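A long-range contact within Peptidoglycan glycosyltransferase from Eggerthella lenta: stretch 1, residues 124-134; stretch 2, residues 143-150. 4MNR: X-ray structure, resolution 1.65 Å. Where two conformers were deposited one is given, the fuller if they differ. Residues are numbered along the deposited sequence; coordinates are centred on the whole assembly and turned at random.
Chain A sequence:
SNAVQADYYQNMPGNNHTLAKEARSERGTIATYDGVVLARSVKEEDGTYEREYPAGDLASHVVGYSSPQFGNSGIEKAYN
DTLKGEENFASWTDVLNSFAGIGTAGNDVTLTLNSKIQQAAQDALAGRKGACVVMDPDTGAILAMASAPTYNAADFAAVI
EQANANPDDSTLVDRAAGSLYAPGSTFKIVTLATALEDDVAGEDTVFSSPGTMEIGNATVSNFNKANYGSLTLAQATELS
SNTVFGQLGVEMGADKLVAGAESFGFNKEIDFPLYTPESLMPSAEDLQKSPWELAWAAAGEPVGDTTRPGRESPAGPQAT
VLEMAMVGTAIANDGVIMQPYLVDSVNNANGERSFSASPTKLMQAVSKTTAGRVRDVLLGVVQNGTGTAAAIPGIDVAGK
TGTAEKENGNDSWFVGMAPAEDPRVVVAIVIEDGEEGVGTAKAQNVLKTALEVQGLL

Stretch 1 (124-134) ALAGRKGACVV
Stretch 2 143-150: LAMASAPT

How does stretch 2 enter the pairing? The two strands run antiparallel, their axes 177° apart and 4.6 Å at closest approach. At the corner, Leu143 (phi/psi -88/-26, chi1 m, chi2 t) gives its N to Val134 O at 2.8 Å. Ala144 N reaches the same oxygen at 3.3 Å, so one carbonyl accepts two bonds, while Val134 N returns one to Ala144 O at 2.9 Å. Val134, chi1 t, sets CG1 4.1 Å from Leu143 CB and CG2 3.8 Å from Ala144 CB.

What holds the middle in register? Met145, a selenomethionine (chi1 t, chi2 t, chi3 -94°), sits opposite Val133 in a non-hydrogen-bonded pair, CA to CA 4.6 Å. Their side chains share a face, where Met145 CE meets Val133 CG2 (chi1 t) at 4.0 Å. Ala146 then pairs with Cys132: Ala146 N to Cys132 O and Cys132 N to Ala146 O are both 2.9 Å. Both residues are extended, -128/142 at Ala146 and -144/133 at Cys132, and their N and O face each other as a hydrogen-bonded pair.

Where does Leu125 join in? Ala146 CB, on the face shared with Ala144 and Ala148, lies 3.8 Å from Leu125 CD1 (chi1 m, chi2 t). Ser147 (chi1 m) turns to the other face opposite Ala131, CA to CA 4.4 Å, and its OG is hydrogen-bonded elsewhere in the structure. Ala148 CB packs 3.6 Å from Leu125 CB, an apolar contact; Leu125 also opens a type II turn that runs to Arg128, closed by Arg128 N to Leu125 O at 2.9 Å.

How does the ladder finish? Ala148 N to Gly130 O and Gly130 N to Ala148 O are both 3.0 Å. Gly130 adopts 158/-158, where a CB would jam against the preceding carbonyl. After a cis peptide, Pro149 CD lies 3.9 Å from Lys129 CE; Thr150 makes no contact with stretch 1.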

ATOM      1  N   ALA A 124      -9.243  10.676  -5.206  1.00 12.38           N
ATOM      2  CA  ALA A 124      -9.447  10.312  -3.805  1.00 11.23           C
ATOM      3  C   ALA A 124      -8.486  11.090  -2.918  1.00 10.44           C
ATOM      4  O   ALA A 124      -8.840  11.476  -1.800  1.00 15.46           O
ATOM      5  CB  ALA A 124      -9.258   8.820  -3.606  1.00 14.44           C
ATOM      6  N   LEU A 125      -7.288  11.355  -3.436  1.00 10.34           N
ATOM      7  CA  LEU A 125      -6.243  12.035  -2.675  1.00 10.35           C
ATOM      8  C   LEU A 125      -6.200  13.544  -2.892  1.00 11.97           C
ATOM      9  O   LEU A 125      -5.395  14.228  -2.264  1.00 13.81           O
ATOM     10  CB  LEU A 125      -4.871  11.488  -3.084  1.00  9.35           C
ATOM     11  CG  LEU A 125      -4.650   9.989  -2.887  1.00  9.55           C
ATOM     12  CD1 LEU A 125      -3.332   9.569  -3.526  1.00 12.53           C
ATOM     13  CD2 LEU A 125      -4.669   9.686  -1.419  1.00 13.49           C
ATOM     14  N   ALA A 126      -7.037  14.063  -3.784  1.00 14.54           N
ATOM     15  CA  ALA A 126      -6.937  15.471  -4.171  1.00 16.97           C
ATOM     16  C   ALA A 126      -7.066  16.423  -2.975  1.00 16.23           C
ATOM     17  O   ALA A 126      -8.029  16.354  -2.217  1.00 16.57           O
ATOM     18  CB  ALA A 126      -7.974  15.804  -5.241  1.00 19.14           C
ATOM     19  N   GLY A 127      -6.078  17.296  -2.799  1.00 11.96           N
ATOM     20  CA  GLY A 127      -6.102  18.254  -1.705  1.00 12.93           C
ATOM     21  C   GLY A 127      -5.616  17.673  -0.387  1.00 12.66           C
ATOM     22  O   GLY A 127      -5.636  18.355   0.643  1.00 13.53           O
ATOM     23  N   ARG A 128      -5.162  16.421  -0.430  1.00 12.01           N
ATOM     24  CA  ARG A 128      -4.684  15.739   0.762  1.00 14.65           C
ATOM     25  C   ARG A 128      -3.221  15.362   0.606  1.00 14.27           C
ATOM     26  O   ARG A 128      -2.625  15.546  -0.453  1.00 12.06           O
ATOM     27  CB  ARG A 128      -5.455  14.436   0.959  1.00 19.91           C
ATOM     28  CG  ARG A 128      -6.951  14.548   0.774  1.00 26.46           C
ATOM     29  CD  ARG A 128      -7.619  14.541   2.110  1.00 28.17           C
ATOM     30  NE  ARG A 128      -9.072  14.628   2.034  1.00 27.45           N
ATOM     31  CZ  ARG A 128      -9.845  14.631   3.109  1.00 23.98           C
ATOM     32  NH1 ARG A 128      -9.284  14.539   4.304  1.00 21.84           N
ATOM     33  NH2 ARG A 128     -11.163  14.722   2.997  1.00 24.63           N
ATOM     34  N   LYS A 129      -2.655  14.834   1.686  1.00 12.08           N
ATOM     35  CA  LYS A 129      -1.355  14.199   1.661  1.00 11.73           C
ATOM     36  C   LYS A 129      -1.589  12.701   1.871  1.00  9.59           C
ATOM     37  O   LYS A 129      -2.318  12.294   2.782  1.00 12.92           O
ATOM     38  CB  LYS A 129      -0.523  14.754   2.801  1.00 17.08           C
ATOM     39  CG  LYS A 129       0.955  14.635   2.625  1.00 29.66           C
ATOM     40  CD  LYS A 129       1.633  15.807   3.315  1.00 37.16           C
ATOM     41  CE  LYS A 129       1.109  17.115   2.752  1.00 45.45           C
ATOM     42  NZ  LYS A 129       1.879  18.299   3.236  1.00 49.76           N
ATOM     43  N   GLY A 130      -0.981  11.877   1.034  1.00  8.84           N
ATOM     44  CA  GLY A 130      -1.137  10.438   1.201  1.00  9.96           C
ATOM     45  C   GLY A 130      -0.854   9.663  -0.063  1.00 10.36           C
ATOM     46  O   GLY A 130      -0.169  10.153  -0.965  1.00  9.21           O
ATOM     47  N   ALA A 131      -1.388   8.449  -0.145  1.00  7.39           N
ATOM     48  CA  ALA A 131      -1.089   7.596  -1.280  1.00  8.68           C
ATOM     49  C   ALA A 131      -2.126   6.523  -1.453  1.00  8.85           C
ATOM     50  O   ALA A 131      -2.818   6.151  -0.496  1.00  9.03           O
ATOM     51  CB  ALA A 131       0.283   6.948  -1.102  1.00  8.44           C
ATOM     52  N   CYS A 132      -2.214   6.006  -2.675  1.00  6.10           N
ATOM     53  CA  CYS A 132      -3.172   4.953  -2.984  1.00  9.05           C
ATOM     54  C   CYS A 132      -2.572   3.980  -3.986  1.00 11.62           C
ATOM     55  O   CYS A 132      -1.976   4.406  -4.979  1.00 11.39           O
ATOM     56  CB  CYS A 132      -4.444   5.582  -3.541  1.00 10.11           C
ATOM     57  SG  CYS A 132      -5.708   4.371  -4.011  1.00 12.23           S
ATOM     58  N   VAL A 133      -2.708   2.677  -3.720  1.00  5.57           N
ATOM     59  CA  VAL A 133      -2.252   1.647  -4.645  1.00  7.93           C
ATOM     60  C   VAL A 133      -3.419   0.700  -4.927  1.00  9.52           C
ATOM     61  O   VAL A 133      -4.117   0.295  -4.004  1.00  9.73           O
ATOM     62  CB  VAL A 133      -1.067   0.841  -4.054  1.00 10.20           C
ATOM     63  CG1 VAL A 133      -0.727  -0.362  -4.949  1.00 10.72           C
ATOM     64  CG2 VAL A 133       0.157   1.739  -3.851  1.00 11.22           C
ATOM     65  N   VAL A 134      -3.651   0.383  -6.201  1.00  6.08           N
ATOM     66  CA  VAL A 134      -4.687  -0.564  -6.588  1.00  7.46           C
ATOM     67  C   VAL A 134      -3.972  -1.668  -7.344  1.00  8.97           C
ATOM     68  O   VAL A 134      -3.182  -1.392  -8.240  1.00  9.68           O
ATOM     69  CB  VAL A 134      -5.729   0.079  -7.526  1.00  7.42           C
ATOM     70  CG1 VAL A 134      -6.778  -0.930  -7.918  1.00  7.99           C
ATOM     71  CG2 VAL A 134      -6.397   1.284  -6.865  1.00  9.75           C
ATOM     72  N   LEU A 143      -2.607  -1.499 -10.975  1.00  8.97           N
ATOM     73  CA  LEU A 143      -3.603  -0.827 -11.816  1.00  6.94           C
ATOM     74  C   LEU A 143      -3.648   0.682 -11.571  1.00  7.32           C
ATOM     75  O   LEU A 143      -4.074   1.436 -12.441  1.00  9.69           O
ATOM     76  CB  LEU A 143      -4.998  -1.426 -11.573  1.00  8.75           C
ATOM     77  CG  LEU A 143      -5.103  -2.959 -11.676  1.00 10.21           C
ATOM     78  CD1 LEU A 143      -6.533  -3.429 -11.422  1.00 11.18           C
ATOM     79  CD2 LEU A 143      -4.646  -3.482 -13.043  1.00 11.01           C
ATOM     80  N   ALA A 144      -3.246   1.108 -10.372  1.00  7.54           N
ATOM     81  CA  ALA A 144      -3.111   2.529 -10.040  1.00  6.46           C
ATOM     82  C   ALA A 144      -2.070   2.694  -8.934  1.00  7.11           C
ATOM     83  O   ALA A 144      -1.939   1.856  -8.053  1.00  8.47           O
ATOM     84  CB  ALA A 144      -4.464   3.141  -9.582  1.00  9.72           C
HETATM   85  N   MSE A 145      -1.321   3.787  -8.999  1.00  8.27           N
HETATM   86  CA  MSE A 145      -0.331   4.094  -7.982  1.00  8.62           C
HETATM   87  C   MSE A 145      -0.229   5.607  -7.948  1.00  9.67           C
HETATM   88  O   MSE A 145       0.271   6.219  -8.894  1.00  8.27           O
HETATM   89  CB  MSE A 145       1.017   3.426  -8.302  1.00  9.28           C
HETATM   90  CG  MSE A 145       2.105   3.724  -7.303  1.00 10.64           C
HETATM   91 SE   MSE A 145       3.666   2.576  -7.602  0.64 14.21          SE
HETATM   92  CE  MSE A 145       3.185   1.177  -6.361  1.00 16.35           C
ATOM     93  N   ALA A 146      -0.771   6.211  -6.888  1.00  7.20           N
ATOM     94  CA  ALA A 146      -0.870   7.679  -6.771  1.00  8.59           C
ATOM     95  C   ALA A 146      -0.301   8.204  -5.464  1.00  8.83           C
ATOM     96  O   ALA A 146      -0.460   7.588  -4.412  1.00  7.79           O
ATOM     97  CB  ALA A 146      -2.315   8.138  -6.894  1.00 12.34           C
ATOM     98  N   SER A 147       0.356   9.357  -5.543  0.60  8.29           N
ATOM     99  CA  SER A 147       0.824  10.058  -4.351  0.60  8.59           C
ATOM    100  C   SER A 147       0.285  11.484  -4.398  0.60  9.06           C
ATOM    101  O   SER A 147       0.054  12.026  -5.482  0.60 11.26           O
ATOM    102  CB  SER A 147       2.353  10.095  -4.310  0.60  9.45           C
ATOM    103  OG  SER A 147       2.893   8.790  -4.394  0.60  8.63           O
ATOM    104  N   ALA A 148       0.074  12.075  -3.226  1.00  9.25           N
ATOM    105  CA  ALA A 148      -0.372  13.458  -3.119  1.00 10.23           C
ATOM    106  C   ALA A 148       0.372  14.112  -1.960  1.00 12.42           C
ATOM    107  O   ALA A 148       0.595  13.476  -0.945  1.00 10.61           O
ATOM    108  CB  ALA A 148      -1.878  13.508  -2.884  1.00 12.82           C
ATOM    109  N   PRO A 149       0.749  15.394  -2.099  1.00 12.25           N
ATOM    110  CA  PRO A 149       0.494  16.297  -3.223  1.00 11.51           C
ATOM    111  C   PRO A 149       1.225  15.890  -4.484  1.00 14.81           C
ATOM    112  O   PRO A 149       2.201  15.132  -4.453  1.00 14.56           O
ATOM    113  CB  PRO A 149       1.036  17.644  -2.728  1.00 13.96           C
ATOM    114  CG  PRO A 149       1.109  17.524  -1.261  1.00 19.75           C
ATOM    115  CD  PRO A 149       1.428  16.085  -0.994  1.00 13.91           C
ATOM    116  N   THR A 150       0.723  16.379  -5.605  1.00 14.04           N
ATOM    117  CA  THR A 150       1.296  16.003  -6.875  1.00 13.16           C
ATOM    118  C   THR A 150       1.542  17.233  -7.738  1.00 12.41           C
ATOM    119  O   THR A 150       1.456  18.376  -7.263  1.00 14.76           O
ATOM    120  CB  THR A 150       0.413  14.939  -7.581  1.00 16.27           C
ATOM    121  OG1 THR A 150       1.122  14.387  -8.697  1.00 14.95           O
ATOM    122  CG2 THR A 150      -0.911  15.551  -8.036  1.00 15.67           C
TER